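Local coordinates for protein glucuronoarabinoxylan endo-1,4-beta-xylanase (Clostridium papyrosolvens, PDB 4FMV) that hydrolyses internal beta-1,4 linkages of xylan as a family 30 glycoside hydrolase, this chain being the catalytic portion of a longer protein, at residues 122-127 and 133-138; 141-146 and 230-235; 296-301 and 319-324. All coordinates share one frame; numbering follows the deposited sequence.

In the fold
Interactions 1 and 2 belong to the (beta/alpha)8 barrel, and interaction 3 to the beta-rich region beside it. The chain leaves 133-138 in interaction 1 and, after two residues, enters 141-146 in interaction 2, so the strand that a helix packs from outside leads directly to the probable catalytic end of the barrel. Their centres are nonetheless 20 Å apart. Interaction 2 is where two glutamates face one another, as the acid/base and nucleophile do in clan GH-A enzymes. Interaction 3 is centred 27 Å from interaction 2 and 29 Å from interaction 1, with nearest atoms about 13 Å and 8 Å away respectively, and touches neither.

Interaction 1 of 3, residues 122-127 and 133-138; sequences NAYVKY and VDLYAI
Val-125 on helix 114-130 and Leu-135 in the chain leading into strand 137-139 mark the closest backbone approach, their CA atoms 6.3 Å apart. The helix runs one way, the chain turns, and 133-138 comes back in roughly the opposite direction. No direct hydrogen bond links the two, but a water does: it donates to Val-125 O and Val-133 O and accepts from Leu-135 N at 3.1 Å, one bond to the helix and two to the incoming chain, so the water bridges them. Direct side-chain contacts are all apolar. Val-125 CG2 faces two methyls, 3.8 Å from Ile-138 CD1 and 4.1 Å from Leu-135 CD1. The Ile-138 side chain is stretched out, CG1 opposite the backbone N (chi1 -166°) and CD1 at its far end, and this carries the methyl across to the helix, where it also meets Tyr-124 CB at 4.2 Å. Leu-135 CD1 reaches the edge of the Tyr-124 ring, near its plane, 4.1 Å from CD2, the two side chains crossing at about a right angle. Trp-66 meets that ring edge-to-face, and Ala-85 of strand 82-86 also touches the Tyr-124 side chain. Strand 137-139 pairs in parallel with strands 82-86 and 172-178. Helix 114-130 packs outside the barrel strand that follows it in the chain, with Tyr-124, Val-125, Leu-135 and Ile-138 between, as in the alpha layer round a (beta/alpha)8 barrel.

Interaction 2 of 3, residues 141-146 and 230-235; sequences QNEPDY and MTEKYF
Glu-232, on strand 227-232, extends its carboxylate toward Asn-142 and Glu-143, which follow strand 137-139. This is the Asn-Glu pair of clan GH-A (beta/alpha)8 barrels; there the glutamate after the asparagine is the acid/base and the one on the seventh strand the nucleophile, roles that Glu-143 and Glu-232 probably fill here. The backbones stay well apart, with Asn-142 CA and Glu-232 CA 9.5 Å from each other, so side-chain ends make the whole contact. Glu-232 OE2 lies 4.2 Å from Glu-143 OE2, and their chains cross at about a right angle. Asn-142 swings its amide out with CG opposite the backbone N (chi1 -179°), and the amide and the Glu-232 carboxylate end up almost parallel, planes 11° apart. Asn-142 OD1 comes within 3.6 Å of Glu-232 OE1; both are acceptors, and Arg-47 holds them, NH2 to the amide and NH1 to the carboxylate. A water completes the group, accepting from Asn-142 ND2 at 2.8 Å and donating to Glu-232 OE1 at 2.7 Å. Tyr-207 OH is hydrogen-bonded to Glu-232 OE2 and His-205 ND1 to Glu-143 OE2, so Glu-232 is held by Arg-47, Tyr-207 and the water. Gln-141 is anchored by Trp-88 O, from NE2, and by Trp-153 NE1, to OE1; locally, Gln-141 NE2 also donates to Asn-142 O at 2.8 Å, nearly straight (N-H...O 167°).

Interaction 3 of 3, residues 296-301 and 319-324; sequences PGYKRV and DNKAVI
Tyr-298 points its ring at 319-324 and touches Asp-319, Lys-321 and Val-323. Asp-319 comes first, its CB 3.8 Å from Tyr-298 OH and 4.0 Å from Tyr-298 CE1. The nearest CA atoms, of Tyr-298 and Asp-319, are 7.4 Å apart, and no hydrogen bond runs directly between the segments. A water bridges instead, 2.9 Å from Tyr-298 OH and donating to Asp-319 OD2. Asp-319 and Asn-320 both have positive phi angles; they form the tight turn that joins strands 311-318 and 321-328 in a hairpin. Lys-321 comes next, and its methylenes run past the phenol oxygen, CD at 3.4 Å from Tyr-298 OH. Its chain then bends at the last torsion (chi4 55°), which folds the ammonium back over the turn. There NZ is gripped twice by Asp-319. One bond goes to the backbone O, approached almost head-on (C=O...N angle 163°). Lys-321 NZ also makes a 3.0 Å salt bridge to Asp-319 OD2, from above the carboxylate plane. Val-323 closes the row: its CG2 methyl lies at the edge of the Tyr-298 ring, near the plane, 4.0 Å from CE2, while Ile-294 and Thr-383 touch its side chain too. The contact spans strand 311-318, which pairs antiparallel with both 299-303 and 321-328, and joins the chain after helix 282-291 to the hairpin turn. Chemically the tyrosine is amphiphilic here: its ring meets aliphatic carbon, and its hydroxyl, meeting only lysine and aspartate carbons in this pair, relies on water for its link to the hairpin turn.

Interaction 1 of 3, residues 122-127 and 133-138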
# COMPACT_ATOMS: atom_id res chain seq x y z
N ASN A 122 -6.40 -21.18 1.20
CA ASN A 122 -6.59 -21.50 2.61
C ASN A 122 -5.36 -22.19 3.21
O ASN A 122 -5.08 -22.04 4.39
CB ASN A 122 -7.83 -22.37 2.82
CG ASN A 122 -9.07 -21.55 3.06
OD1 ASN A 122 -8.99 -20.41 3.51
ND2 ASN A 122 -10.24 -22.12 2.78
N ALA A 123 -4.64 -22.95 2.41
CA ALA A 123 -3.49 -23.67 2.96
C ALA A 123 -2.34 -22.70 3.28
O ALA A 123 -1.56 -22.91 4.22
CB ALA A 123 -3.03 -24.80 2.00
N TYR A 124 -2.23 -21.64 2.48
CA TYR A 124 -1.25 -20.58 2.74
C TYR A 124 -1.58 -19.85 4.02
O TYR A 124 -0.73 -19.65 4.88
CB TYR A 124 -1.19 -19.60 1.57
CG TYR A 124 0.08 -18.78 1.54
CD1 TYR A 124 1.25 -19.32 1.01
CD2 TYR A 124 0.13 -17.49 2.03
CE1 TYR A 124 2.43 -18.58 0.96
CE2 TYR A 124 1.31 -16.74 2.01
CZ TYR A 124 2.46 -17.29 1.45
OH TYR A 124 3.65 -16.57 1.41
N VAL A 125 -2.83 -19.44 4.16
CA VAL A 125 -3.30 -18.85 5.40
C VAL A 125 -3.01 -19.75 6.62
O VAL A 125 -2.55 -19.28 7.65
CB VAL A 125 -4.80 -18.57 5.32
CG1 VAL A 125 -5.32 -17.97 6.63
CG2 VAL A 125 -5.08 -17.66 4.12
N LYS A 126 -3.28 -21.05 6.50
CA LYS A 126 -3.12 -21.94 7.65
C LYS A 126 -1.64 -22.16 7.98
O LYS A 126 -1.24 -22.16 9.14
CB LYS A 126 -3.87 -23.26 7.47
CG LYS A 126 -3.71 -24.25 8.64
CD LYS A 126 -4.37 -25.59 8.30
CE LYS A 126 -4.43 -26.57 9.49
NZ LYS A 126 -3.09 -27.03 9.93
N TYR A 127 -0.80 -22.33 6.95
CA TYR A 127 0.64 -22.42 7.18
C TYR A 127 1.16 -21.21 7.95
O TYR A 127 1.92 -21.33 8.92
CB TYR A 127 1.37 -22.52 5.84
CG TYR A 127 2.87 -22.39 5.93
CD1 TYR A 127 3.63 -23.34 6.62
CD2 TYR A 127 3.54 -21.34 5.31
CE1 TYR A 127 5.01 -23.25 6.70
CE2 TYR A 127 4.94 -21.24 5.38
CZ TYR A 127 5.66 -22.19 6.08
OH TYR A 127 7.04 -22.10 6.17
N VAL A 133 1.93 -16.35 12.36
CA VAL A 133 1.59 -15.13 11.64
C VAL A 133 0.11 -15.19 11.26
O VAL A 133 -0.31 -16.09 10.52
CB VAL A 133 2.48 -14.97 10.37
CG1 VAL A 133 1.98 -13.82 9.46
CG2 VAL A 133 3.93 -14.79 10.76
N ASP A 134 -0.69 -14.26 11.76
CA ASP A 134 -2.08 -14.26 11.33
C ASP A 134 -2.16 -13.30 10.15
O ASP A 134 -2.09 -12.06 10.32
CB ASP A 134 -3.00 -13.81 12.48
CG ASP A 134 -3.09 -14.85 13.62
OD1 ASP A 134 -2.90 -16.05 13.36
OD2 ASP A 134 -3.36 -14.45 14.78
N LEU A 135 -2.33 -13.85 8.95
CA LEU A 135 -2.37 -13.03 7.74
C LEU A 135 -3.52 -12.05 7.83
O LEU A 135 -4.64 -12.45 8.13
CB LEU A 135 -2.59 -13.88 6.51
CG LEU A 135 -1.44 -14.47 5.74
CD1 LEU A 135 -2.01 -14.99 4.40
CD2 LEU A 135 -0.31 -13.46 5.54
N TYR A 136 -3.26 -10.79 7.50
CA TYR A 136 -4.32 -9.79 7.53
C TYR A 136 -5.33 -10.03 6.41
O TYR A 136 -6.53 -9.92 6.62
CB TYR A 136 -3.75 -8.35 7.44
CG TYR A 136 -4.78 -7.30 7.75
CD1 TYR A 136 -4.99 -6.88 9.05
CD2 TYR A 136 -5.58 -6.75 6.75
CE1 TYR A 136 -5.95 -5.93 9.36
CE2 TYR A 136 -6.54 -5.80 7.04
CZ TYR A 136 -6.71 -5.40 8.35
OH TYR A 136 -7.66 -4.47 8.64
N ALA A 137 -4.83 -10.31 5.21
CA ALA A 137 -5.68 -10.55 4.05
C ALA A 137 -4.93 -11.37 3.01
O ALA A 137 -3.69 -11.43 3.03
CB ALA A 137 -6.12 -9.20 3.42
N ILE A 138 -5.67 -12.00 2.11
CA ILE A 138 -5.07 -12.74 1.01
C ILE A 138 -5.80 -12.38 -0.29
O ILE A 138 -7.03 -12.26 -0.29
CB ILE A 138 -5.09 -14.26 1.29
CG1 ILE A 138 -4.17 -15.00 0.30
CG2 ILE A 138 -6.55 -14.81 1.28
CD1 ILE A 138 -3.77 -16.42 0.79
O HOH W 1 -2.54 -16.90 8.99

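Interaction 2 of 3, residues 141-146 and 230-235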
# COMPACT_ATOMS: atom_id res chain seq x y z
N GLN A 141 -5.91 -12.61 -7.06
CA GLN A 141 -4.92 -12.59 -8.14
C GLN A 141 -4.19 -11.24 -8.23
O GLN A 141 -4.84 -10.18 -8.20
CB GLN A 141 -5.67 -12.86 -9.48
CG GLN A 141 -4.77 -12.71 -10.76
CD GLN A 141 -3.72 -13.80 -10.90
OE1 GLN A 141 -4.03 -14.98 -10.80
NE2 GLN A 141 -2.45 -13.39 -11.17
N ASN A 142 -2.89 -11.28 -8.47
CA ASN A 142 -2.16 -10.09 -8.89
C ASN A 142 -2.42 -9.74 -10.37
O ASN A 142 -2.22 -10.57 -11.25
CB ASN A 142 -0.66 -10.32 -8.75
CG ASN A 142 0.14 -9.10 -9.14
OD1 ASN A 142 0.11 -8.09 -8.43
ND2 ASN A 142 0.84 -9.15 -10.29
N GLU A 143 -2.83 -8.50 -10.63
CA GLU A 143 -3.02 -7.99 -12.00
C GLU A 143 -3.64 -9.00 -12.96
O GLU A 143 -3.03 -9.35 -13.97
CB GLU A 143 -1.70 -7.45 -12.56
CG GLU A 143 -1.11 -6.35 -11.66
CD GLU A 143 0.06 -5.62 -12.27
OE1 GLU A 143 0.43 -5.94 -13.41
OE2 GLU A 143 0.62 -4.74 -11.59
N PRO A 144 -4.86 -9.45 -12.64
CA PRO A 144 -5.57 -10.41 -13.50
C PRO A 144 -5.81 -9.81 -14.87
O PRO A 144 -6.09 -10.56 -15.80
CB PRO A 144 -6.92 -10.56 -12.79
CG PRO A 144 -7.10 -9.21 -12.08
CD PRO A 144 -5.71 -8.98 -11.53
N ASP A 145 -5.78 -8.48 -14.95
CA ASP A 145 -5.97 -7.75 -16.22
C ASP A 145 -4.69 -7.27 -16.92
O ASP A 145 -4.79 -6.54 -17.91
CB ASP A 145 -6.95 -6.58 -16.05
CG ASP A 145 -6.50 -5.61 -14.97
OD1 ASP A 145 -5.47 -5.89 -14.31
OD2 ASP A 145 -7.17 -4.57 -14.78
N TYR A 146 -3.49 -7.52 -16.39
CA TYR A 146 -2.37 -7.48 -17.30
C TYR A 146 -1.59 -8.75 -17.03
O TYR A 146 -0.49 -8.70 -16.51
CB TYR A 146 -1.58 -6.29 -16.74
CG TYR A 146 -0.53 -5.65 -17.60
CD1 TYR A 146 -0.89 -4.76 -18.60
CD2 TYR A 146 0.82 -5.89 -17.39
CE1 TYR A 146 0.06 -4.15 -19.39
CE2 TYR A 146 1.79 -5.30 -18.18
CZ TYR A 146 1.39 -4.42 -19.18
OH TYR A 146 2.34 -3.81 -19.98
N MET A 230 -3.80 0.87 -2.19
CA MET A 230 -2.98 0.79 -3.39
C MET A 230 -1.87 -0.19 -2.99
O MET A 230 -1.04 0.11 -2.13
CB MET A 230 -2.38 2.16 -3.64
CG MET A 230 -1.88 2.40 -5.04
SD MET A 230 -0.57 1.28 -5.55
CE MET A 230 0.74 1.68 -4.38
N THR A 231 -1.91 -1.38 -3.58
CA THR A 231 -1.04 -2.48 -3.15
C THR A 231 0.29 -2.72 -3.88
O THR A 231 1.07 -3.57 -3.46
CB THR A 231 -1.84 -3.81 -3.17
OG1 THR A 231 -2.28 -4.08 -4.51
CG2 THR A 231 -3.03 -3.71 -2.26
N GLU A 232 0.50 -2.09 -5.02
CA GLU A 232 1.82 -2.13 -5.66
C GLU A 232 2.11 -0.91 -6.51
O GLU A 232 1.32 -0.57 -7.40
CB GLU A 232 1.93 -3.39 -6.51
CG GLU A 232 3.38 -3.74 -6.93
CD GLU A 232 3.39 -4.68 -8.11
OE1 GLU A 232 2.78 -5.75 -8.01
OE2 GLU A 232 3.97 -4.33 -9.14
N LYS A 233 3.27 -0.29 -6.31
CA LYS A 233 3.80 0.69 -7.25
C LYS A 233 5.31 0.75 -7.03
O LYS A 233 5.78 0.63 -5.89
CB LYS A 233 3.13 2.06 -7.03
CG LYS A 233 3.57 3.18 -8.01
CD LYS A 233 3.34 2.79 -9.48
CE LYS A 233 3.68 3.95 -10.45
NZ LYS A 233 2.69 5.07 -10.39
N TYR A 234 6.08 0.97 -8.08
CA TYR A 234 7.48 1.33 -7.87
C TYR A 234 7.81 2.57 -8.69
O TYR A 234 7.04 2.97 -9.59
CB TYR A 234 8.42 0.17 -8.22
CG TYR A 234 8.49 -0.09 -9.70
CD1 TYR A 234 9.42 0.59 -10.50
CD2 TYR A 234 7.63 -0.99 -10.32
CE1 TYR A 234 9.49 0.39 -11.87
CE2 TYR A 234 7.71 -1.21 -11.71
CZ TYR A 234 8.64 -0.51 -12.46
OH TYR A 234 8.72 -0.71 -13.83
N PHE A 235 8.93 3.19 -8.35
CA PHE A 235 9.50 4.27 -9.14
C PHE A 235 10.94 3.88 -9.44
O PHE A 235 11.61 3.23 -8.63
CB PHE A 235 9.39 5.62 -8.42
CG PHE A 235 7.97 6.09 -8.25
CD1 PHE A 235 7.20 5.64 -7.19
CD2 PHE A 235 7.40 6.95 -9.18
CE1 PHE A 235 5.87 6.04 -7.05
CE2 PHE A 235 6.08 7.37 -9.05
CZ PHE A 235 5.31 6.91 -7.97
O HOH W 2 2.53 -6.95 -10.42

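Interaction 3 of 3, residues 296-301 and 319-324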
# COMPACT_ATOMS: atom_id res chain seq x y z
N PRO A 296 -0.91 3.01 12.09
CA PRO A 296 -2.19 2.36 11.87
C PRO A 296 -3.23 2.83 12.90
O PRO A 296 -2.96 2.80 14.11
CB PRO A 296 -1.84 0.89 12.11
CG PRO A 296 -0.44 0.78 11.59
CD PRO A 296 0.22 2.07 12.03
N GLY A 297 -4.40 3.23 12.42
CA GLY A 297 -5.43 3.69 13.33
C GLY A 297 -5.57 5.20 13.37
O GLY A 297 -6.56 5.70 13.88
N TYR A 298 -4.59 5.91 12.83
CA TYR A 298 -4.71 7.35 12.63
C TYR A 298 -5.79 7.58 11.57
O TYR A 298 -6.17 6.67 10.84
CB TYR A 298 -3.40 7.96 12.12
CG TYR A 298 -2.36 8.26 13.18
CD1 TYR A 298 -2.16 7.39 14.26
CD2 TYR A 298 -1.59 9.39 13.10
CE1 TYR A 298 -1.20 7.65 15.22
CE2 TYR A 298 -0.63 9.67 14.05
CZ TYR A 298 -0.43 8.79 15.10
OH TYR A 298 0.53 9.08 16.05
N LYS A 299 -6.30 8.80 11.52
CA LYS A 299 -7.23 9.15 10.47
C LYS A 299 -6.70 10.35 9.69
O LYS A 299 -6.08 11.23 10.25
CB LYS A 299 -8.60 9.48 11.08
CG LYS A 299 -9.26 8.27 11.70
CD LYS A 299 -10.55 8.63 12.38
CE LYS A 299 -11.21 7.38 12.95
NZ LYS A 299 -12.52 7.73 13.58
N ARG A 300 -6.94 10.39 8.39
CA ARG A 300 -6.68 11.62 7.68
C ARG A 300 -7.71 12.65 8.17
O ARG A 300 -8.84 12.30 8.54
CB ARG A 300 -6.77 11.42 6.18
CG ARG A 300 -6.44 12.66 5.41
CD ARG A 300 -6.38 12.39 3.93
NE ARG A 300 -7.71 12.30 3.34
CZ ARG A 300 -8.36 13.32 2.80
NH1 ARG A 300 -7.80 14.53 2.81
NH2 ARG A 300 -9.56 13.16 2.27
N VAL A 301 -7.32 13.91 8.19
CA VAL A 301 -8.25 14.99 8.50
C VAL A 301 -8.17 16.04 7.41
O VAL A 301 -7.21 16.06 6.62
CB VAL A 301 -7.94 15.63 9.87
CG1 VAL A 301 -8.04 14.59 10.97
CG2 VAL A 301 -6.56 16.27 9.85
N ASP A 319 -3.52 8.98 18.40
CA ASP A 319 -2.61 8.86 19.55
C ASP A 319 -2.17 10.22 20.10
O ASP A 319 -0.99 10.42 20.44
CB ASP A 319 -1.38 8.02 19.18
CG ASP A 319 -0.54 7.66 20.39
OD1 ASP A 319 -1.12 7.40 21.46
OD2 ASP A 319 0.71 7.63 20.27
N ASN A 320 -3.11 11.16 20.16
CA ASN A 320 -2.87 12.51 20.69
C ASN A 320 -1.72 13.22 19.99
O ASN A 320 -0.99 14.01 20.61
CB ASN A 320 -2.63 12.47 22.21
CG ASN A 320 -3.61 11.56 22.93
OD1 ASN A 320 -4.81 11.80 22.93
ND2 ASN A 320 -3.09 10.50 23.54
N LYS A 321 -1.58 12.93 18.70
CA LYS A 321 -0.57 13.55 17.85
C LYS A 321 -1.22 14.13 16.59
O LYS A 321 -2.26 13.64 16.12
CB LYS A 321 0.52 12.52 17.48
CG LYS A 321 1.36 12.06 18.67
CD LYS A 321 2.23 10.87 18.34
CE LYS A 321 3.03 10.45 19.56
NZ LYS A 321 2.14 10.19 20.74
N ALA A 322 -0.61 15.18 16.03
CA ALA A 322 -1.01 15.71 14.73
C ALA A 322 0.16 15.55 13.77
O ALA A 322 1.30 15.76 14.16
CB ALA A 322 -1.37 17.17 14.84
N VAL A 323 -0.14 15.15 12.53
CA VAL A 323 0.85 14.97 11.49
C VAL A 323 0.45 15.73 10.22
O VAL A 323 -0.69 15.59 9.73
CB VAL A 323 1.03 13.48 11.13
CG1 VAL A 323 2.10 13.32 10.08
CG2 VAL A 323 1.40 12.66 12.39
N ILE A 324 1.38 16.54 9.70
CA ILE A 324 1.20 17.30 8.45
C ILE A 324 2.35 16.93 7.51
O ILE A 324 3.52 17.02 7.88
CB ILE A 324 1.24 18.82 8.67
CG1 ILE A 324 0.12 19.26 9.60
CG2 ILE A 324 1.17 19.58 7.33
CD1 ILE A 324 0.35 20.62 10.24
O HOH W 3 1.60 6.95 17.62